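Local coordinates for protein putative prolyl-tRNA synthetase (PDB 5XIL) that probably charges tRNA(Pro) with L-proline at the expense of ATP, as a class II aminoacyl-tRNA synthetase with a zinc-binding C-terminal domain, at residues 435-440 / 504-509; 444-449 / 493-498. One frame throughout, in Å; residues are numbered along the deposited sequence.

Contact 1: 435-440 / 504-509; sequences APWCGA and TWVLFG. With ZN (zinc ion), chain B.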
loop_
_atom_site.group_PDB
_atom_site.type_symbol
_atom_site.label_atom_id
_atom_site.label_comp_id
_atom_site.label_asym_id
_atom_site.label_seq_id
_atom_site.Cartn_x
_atom_site.Cartn_y
_atom_site.Cartn_z
ATOM N N ALA A 435 -7.998 10.421 -38.078
ATOM C CA ALA A 435 -8.818 10.716 -39.234
ATOM C C ALA A 435 -9.853 11.800 -38.876
ATOM O O ALA A 435 -10.231 11.944 -37.690
ATOM C CB ALA A 435 -9.553 9.447 -39.671
ATOM N N PRO A 436 -10.327 12.549 -39.897
ATOM C CA PRO A 436 -11.329 13.610 -39.701
ATOM C C PRO A 436 -12.642 12.962 -39.454
ATOM O O PRO A 436 -12.969 11.958 -40.104
ATOM C CB PRO A 436 -11.386 14.335 -41.045
ATOM C CG PRO A 436 -10.122 13.938 -41.757
ATOM C CD PRO A 436 -9.754 12.570 -41.262
ATOM N N TRP A 437 -13.415 13.506 -38.519
ATOM C CA TRP A 437 -14.722 12.906 -38.141
ATOM C C TRP A 437 -15.731 14.045 -37.912
ATOM O O TRP A 437 -15.349 15.101 -37.417
ATOM C CB TRP A 437 -14.538 12.132 -36.851
ATOM C CG TRP A 437 -15.747 11.437 -36.317
ATOM C CD1 TRP A 437 -16.712 10.755 -37.024
ATOM C CD2 TRP A 437 -16.146 11.372 -34.959
ATOM N NE1 TRP A 437 -17.666 10.236 -36.167
ATOM C CE2 TRP A 437 -17.345 10.605 -34.897
ATOM C CE3 TRP A 437 -15.645 11.909 -33.796
ATOM C CZ2 TRP A 437 -17.982 10.323 -33.711
ATOM C CZ3 TRP A 437 -16.265 11.608 -32.640
ATOM C CH2 TRP A 437 -17.433 10.838 -32.589
ATOM N N CYS A 438 -16.988 13.894 -38.362
ATOM C CA CYS A 438 -17.968 14.992 -38.147
ATOM C C CYS A 438 -18.526 14.975 -36.733
ATOM O O CYS A 438 -19.120 15.960 -36.266
ATOM C CB CYS A 438 -19.145 14.899 -39.163
ATOM S SG CYS A 438 -20.114 13.409 -38.986
ATOM N N GLY A 439 -18.356 13.854 -36.051
ATOM C CA GLY A 439 -18.821 13.693 -34.708
ATOM C C GLY A 439 -20.064 12.862 -34.576
ATOM O O GLY A 439 -20.532 12.616 -33.459
ATOM N N ALA A 440 -20.637 12.408 -35.692
ATOM C CA ALA A 440 -21.859 11.583 -35.617
ATOM C C ALA A 440 -21.569 10.153 -35.245
ATOM O O ALA A 440 -20.674 9.538 -35.829
ATOM C CB ALA A 440 -22.582 11.619 -36.966
ATOM N N THR A 504 -13.496 17.366 -35.977
ATOM C CA THR A 504 -12.320 17.091 -35.111
ATOM C C THR A 504 -11.516 15.996 -35.808
ATOM O O THR A 504 -12.020 15.369 -36.730
ATOM C CB THR A 504 -12.828 16.641 -33.732
ATOM O OG1 THR A 504 -11.744 16.492 -32.808
ATOM C CG2 THR A 504 -13.603 15.370 -33.813
ATOM N N TRP A 505 -10.301 15.717 -35.316
ATOM C CA TRP A 505 -9.613 14.468 -35.657
ATOM C C TRP A 505 -9.875 13.495 -34.559
ATOM O O TRP A 505 -9.939 13.892 -33.420
ATOM C CB TRP A 505 -8.110 14.710 -35.768
ATOM C CG TRP A 505 -7.725 15.626 -36.892
ATOM C CD1 TRP A 505 -7.680 16.982 -36.872
ATOM C CD2 TRP A 505 -7.290 15.239 -38.194
ATOM N NE1 TRP A 505 -7.229 17.467 -38.074
ATOM C CE2 TRP A 505 -6.988 16.431 -38.908
ATOM C CE3 TRP A 505 -7.142 14.025 -38.824
ATOM C CZ2 TRP A 505 -6.515 16.427 -40.221
ATOM C CZ3 TRP A 505 -6.715 14.002 -40.119
ATOM C CH2 TRP A 505 -6.390 15.221 -40.823
ATOM N N VAL A 506 -10.042 12.231 -34.856
ATOM C CA VAL A 506 -10.220 11.232 -33.787
ATOM C C VAL A 506 -9.236 10.098 -34.093
ATOM O O VAL A 506 -8.855 9.899 -35.241
ATOM C CB VAL A 506 -11.683 10.721 -33.724
ATOM C CG1 VAL A 506 -12.089 10.037 -34.975
ATOM C CG2 VAL A 506 -11.960 9.741 -32.556
ATOM N N LEU A 507 -8.761 9.458 -33.050
ATOM C CA LEU A 507 -7.876 8.318 -33.147
ATOM C C LEU A 507 -8.652 7.036 -33.199
ATOM O O LEU A 507 -9.426 6.748 -32.256
ATOM C CB LEU A 507 -6.937 8.377 -31.936
ATOM C CG LEU A 507 -5.882 7.316 -31.824
ATOM C CD1 LEU A 507 -4.844 7.512 -32.900
ATOM C CD2 LEU A 507 -5.270 7.429 -30.419
ATOM N N PHE A 508 -8.431 6.280 -34.296
ATOM C CA PHE A 508 -9.043 4.983 -34.558
ATOM C C PHE A 508 -7.961 3.900 -34.531
ATOM O O PHE A 508 -6.786 4.182 -34.786
ATOM C CB PHE A 508 -9.586 4.894 -35.922
ATOM C CG PHE A 508 -10.828 5.711 -36.193
ATOM C CD1 PHE A 508 -12.067 5.159 -36.004
ATOM C CD2 PHE A 508 -10.725 6.910 -36.782
ATOM C CE1 PHE A 508 -13.232 5.886 -36.353
ATOM C CE2 PHE A 508 -11.868 7.636 -37.131
ATOM C CZ PHE A 508 -13.093 7.134 -36.909
ATOM N N GLY A 509 -8.388 2.703 -34.181
ATOM C CA GLY A 509 -7.554 1.523 -34.327
ATOM C C GLY A 509 -8.221 0.241 -34.052
ATOM O O GLY A 509 -9.265 0.178 -33.376
HETATM ZN ZN ZN B . -19.674 11.803 -40.591
#
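Residues 435-437 and 504-509 pair as antiparallel strands whose short axes are strongly twisted, 122° between their chain directions. Ala435 with Val506 and Trp437 with Thr504 are hydrogen-bonded pairs, each joined by two N-H...O bonds; Ala435 N to Val506 O (3.0 Å) and Trp437 N to Thr504 O (2.9 Å) run nearly along the carbonyl axes, while Thr504 N to Trp437 O is longer at 3.3 Å. Between them Pro436, which has no N-H to give, faces Trp505 in a non-hydrogen-bonded pair, where this ladder asks for none. On that face the proline lies alongside the indole and sets Pro436 CG over the six-membered ring of Trp505, a CH-pi contact of 4.2 Å to the centroid; Pro436 CD closes on Trp505 CZ3 at 3.5 Å. The indole NE1 is taken by the carbonyl of Glu486. The other face carries Ala435, Trp437, Thr504 and Val506. With CG anti to the backbone N (chi1 -179°), the Trp437 ring folds over its own turn: Gly439 CA sits 3.4 Å above the ring centre, and NE1 gives a bent bond to Ala440 O. Val506 crosses Trp437 obliquely, Val506 CG1 meeting Trp437 CB at 3.7 Å, and Thr504 CG2 touches CE3. Beyond the strand, Cys438 SG binds zinc and also accepts the N-H of Ala440, a bond that would help stabilise a thiolate. Strand 475-480 flanks 504-509 through backbone hydrogen bonds of Leu507 with Leu477 and Cys478. On the face with Trp437, Val506 is flanked by Ile479 and Thr476 of that strand, and helix 441-455 meets Trp437 through Cys443 and Glu444.

Contact 2: 444-449 / 493-498; sequences ENQVKK and CICKGC. With ZN (zinc ion), chain B.
Gln446 leaves the helix with CG anti to the backbone N (chi1 -163°) and stays extended at chi2 (-166°), which carries its amide across to the turn that Cys495 begins. Gln446 NE2 donates to Lys496 O at 2.8 Å, nearly straight, on a lone pair in the carbonyl plane; the acceptor also lies in the plane of the glutamine amide, so both flat groups are well oriented. A second bond from NE2, to Asp450 one helical turn on, helps fix the rotation of the amide. Gln446 CD rests against Cys495 CB at 3.9 Å, and Gln446 OE1 faces Cys498 SG across 3.8 Å. The turn gripped in this way is a type II beta turn from Cys495 to Cys498, with Gly497 at a positive phi of 84° and Cys498 N bonded to Cys495 O. A disulfide, Cys495 SG to Cys498 SG, ties its two ends. Deeper in, Val447 holds CG2 beside its backbone N, and Val447 CG2 touches both Cys495 CB and Ile494 CG2, each at 3.9 Å; the side chains of Val447 and Ile494 cross at about a right angle. Cys493 SG, anti to its own backbone N, binds the zinc at 2.4 Å, sharing the metal with Cys438 and Cys443. Helix 441-455, which carries the zinc ligand Cys443, thus also contacts the disulfide-closed turn that follows Cys493. Around it, Phe423 of helix 423-428 covers Val447 and Ile494, Ile494 reaches Ala435 of strand 432-437, and Cys495 lies on Cys443 in the first turn of helix 441-455.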
loop_
_atom_site.group_PDB
_atom_site.type_symbol
_atom_site.label_atom_id
_atom_site.label_comp_id
_atom_site.label_asym_id
_atom_site.label_seq_id
_atom_site.Cartn_x
_atom_site.Cartn_y
_atom_site.Cartn_z
ATOM N N GLU A 444 -19.029 6.780 -36.935
ATOM C CA GLU A 444 -18.164 5.867 -36.131
ATOM C C GLU A 444 -18.550 4.422 -36.299
ATOM O O GLU A 444 -17.686 3.522 -36.454
ATOM C CB GLU A 444 -18.238 6.290 -34.658
ATOM C CG GLU A 444 -17.492 5.455 -33.685
ATOM C CD GLU A 444 -17.499 6.106 -32.293
ATOM O OE1 GLU A 444 -18.194 7.170 -32.085
ATOM O OE2 GLU A 444 -16.780 5.564 -31.413
ATOM N N ASN A 445 -19.844 4.159 -36.273
ATOM C CA ASN A 445 -20.332 2.802 -36.461
ATOM C C ASN A 445 -20.005 2.240 -37.877
ATOM O O ASN A 445 -19.660 1.076 -38.045
ATOM C CB ASN A 445 -21.860 2.829 -36.254
ATOM C CG ASN A 445 -22.255 2.724 -34.792
ATOM O OD1 ASN A 445 -21.548 2.154 -33.988
ATOM N ND2 ASN A 445 -23.405 3.252 -34.448
ATOM N N GLN A 446 -20.198 3.086 -38.889
ATOM C CA GLN A 446 -19.921 2.711 -40.251
ATOM C C GLN A 446 -18.406 2.402 -40.447
ATOM O O GLN A 446 -18.034 1.408 -41.055
ATOM C CB GLN A 446 -20.310 3.831 -41.190
ATOM C CG GLN A 446 -20.427 3.304 -42.627
ATOM C CD GLN A 446 -20.489 4.385 -43.653
ATOM O OE1 GLN A 446 -21.243 5.363 -43.505
ATOM N NE2 GLN A 446 -19.705 4.233 -44.719
ATOM N N VAL A 447 -17.557 3.241 -39.864
ATOM C CA VAL A 447 -16.103 2.952 -39.921
ATOM C C VAL A 447 -15.793 1.551 -39.392
ATOM O O VAL A 447 -15.055 0.792 -40.028
ATOM C CB VAL A 447 -15.317 4.038 -39.208
ATOM C CG1 VAL A 447 -13.848 3.591 -39.028
ATOM C CG2 VAL A 447 -15.424 5.344 -39.969
ATOM N N LYS A 448 -16.361 1.181 -38.240
ATOM C CA LYS A 448 -16.047 -0.099 -37.660
ATOM C C LYS A 448 -16.614 -1.254 -38.493
ATOM O O LYS A 448 -15.978 -2.282 -38.755
ATOM C CB LYS A 448 -16.493 -0.124 -36.196
ATOM C CG LYS A 448 -16.041 -1.344 -35.413
ATOM C CD LYS A 448 -16.450 -1.174 -33.938
ATOM C CE LYS A 448 -15.750 -2.110 -32.987
ATOM N NZ LYS A 448 -16.117 -3.526 -33.212
ATOM N N LYS A 449 -17.822 -1.075 -38.990
ATOM C CA LYS A 449 -18.401 -2.081 -39.871
ATOM C C LYS A 449 -17.650 -2.297 -41.171
ATOM O O LYS A 449 -17.313 -3.404 -41.478
ATOM C CB LYS A 449 -19.839 -1.657 -40.270
ATOM C CG LYS A 449 -20.493 -2.593 -41.255
ATOM C CD LYS A 449 -21.927 -2.062 -41.550
ATOM C CE LYS A 449 -22.744 -2.991 -42.461
ATOM N NZ LYS A 449 -22.262 -3.088 -43.854
ATOM N N CYS A 493 -15.710 14.155 -43.406
ATOM C CA CYS A 493 -15.692 13.006 -42.489
ATOM C C CYS A 493 -15.163 11.722 -43.177
ATOM O O CYS A 493 -15.425 11.471 -44.337
ATOM C CB CYS A 493 -17.083 12.863 -41.905
ATOM S SG CYS A 493 -17.335 11.483 -40.842
ATOM N N ILE A 494 -14.401 10.888 -42.442
ATOM C CA ILE A 494 -13.646 9.783 -43.065
ATOM C C ILE A 494 -14.448 8.648 -43.649
ATOM O O ILE A 494 -13.933 7.937 -44.540
ATOM C CB ILE A 494 -12.584 9.199 -42.057
ATOM C CG1 ILE A 494 -11.556 8.241 -42.740
ATOM C CG2 ILE A 494 -13.343 8.497 -40.916
ATOM C CD1 ILE A 494 -10.851 8.862 -43.943
ATOM N N CYS A 495 -15.664 8.400 -43.155
ATOM C CA CYS A 495 -16.376 7.212 -43.534
ATOM C C CYS A 495 -16.680 7.194 -45.030
ATOM O O CYS A 495 -16.775 8.221 -45.693
ATOM C CB CYS A 495 -17.656 6.887 -42.726
ATOM S SG CYS A 495 -18.721 8.266 -42.397
ATOM N N LYS A 496 -16.759 5.973 -45.511
ATOM C CA LYS A 496 -16.880 5.688 -46.935
ATOM C C LYS A 496 -18.191 6.249 -47.439
ATOM O O LYS A 496 -19.249 5.889 -46.926
ATOM C CB LYS A 496 -16.847 4.222 -47.146
ATOM C CG LYS A 496 -16.731 3.853 -48.610
ATOM C CD LYS A 496 -16.765 2.360 -48.780
ATOM C CE LYS A 496 -18.158 1.798 -48.642
ATOM N NZ LYS A 496 -18.102 0.317 -48.490
ATOM N N GLY A 497 -18.094 7.111 -48.430
ATOM C CA GLY A 497 -19.240 7.820 -48.958
ATOM C C GLY A 497 -19.621 9.082 -48.201
ATOM O O GLY A 497 -20.482 9.808 -48.669
ATOM N N CYS A 498 -19.006 9.366 -47.038
ATOM C CA CYS A 498 -19.454 10.479 -46.184
ATOM C C CYS A 498 -19.051 11.753 -46.792
ATOM O O CYS A 498 -18.150 11.768 -47.613
ATOM C CB CYS A 498 -18.964 10.343 -44.719
ATOM S SG CYS A 498 -19.678 8.819 -44.133
HETATM ZN ZN ZN B . -19.674 11.803 -40.591
#

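In the fold
Contacts 1 and 2 both belong to the C-terminal zinc-binding domain, their centres about 10 Å apart. Contact 1 is the buried one, a strand pair held by repeated backbone bonds and aromatic packing; contact 2, partly buried, joins a helix to an irregular turn through one side-chain bond and two apolar contacts of Val447, and has a disulfide within the turn. Zinc joins them, with Cys438 supplied by 435-440 and Cys493 by 493-498. Strand 432-437 is followed by helix 441-455, so both contacts use consecutive elements. They also touch directly: Pro436 O probably accepts a hydrogen bond from Ile494 N, and Phe508 packs on Val447.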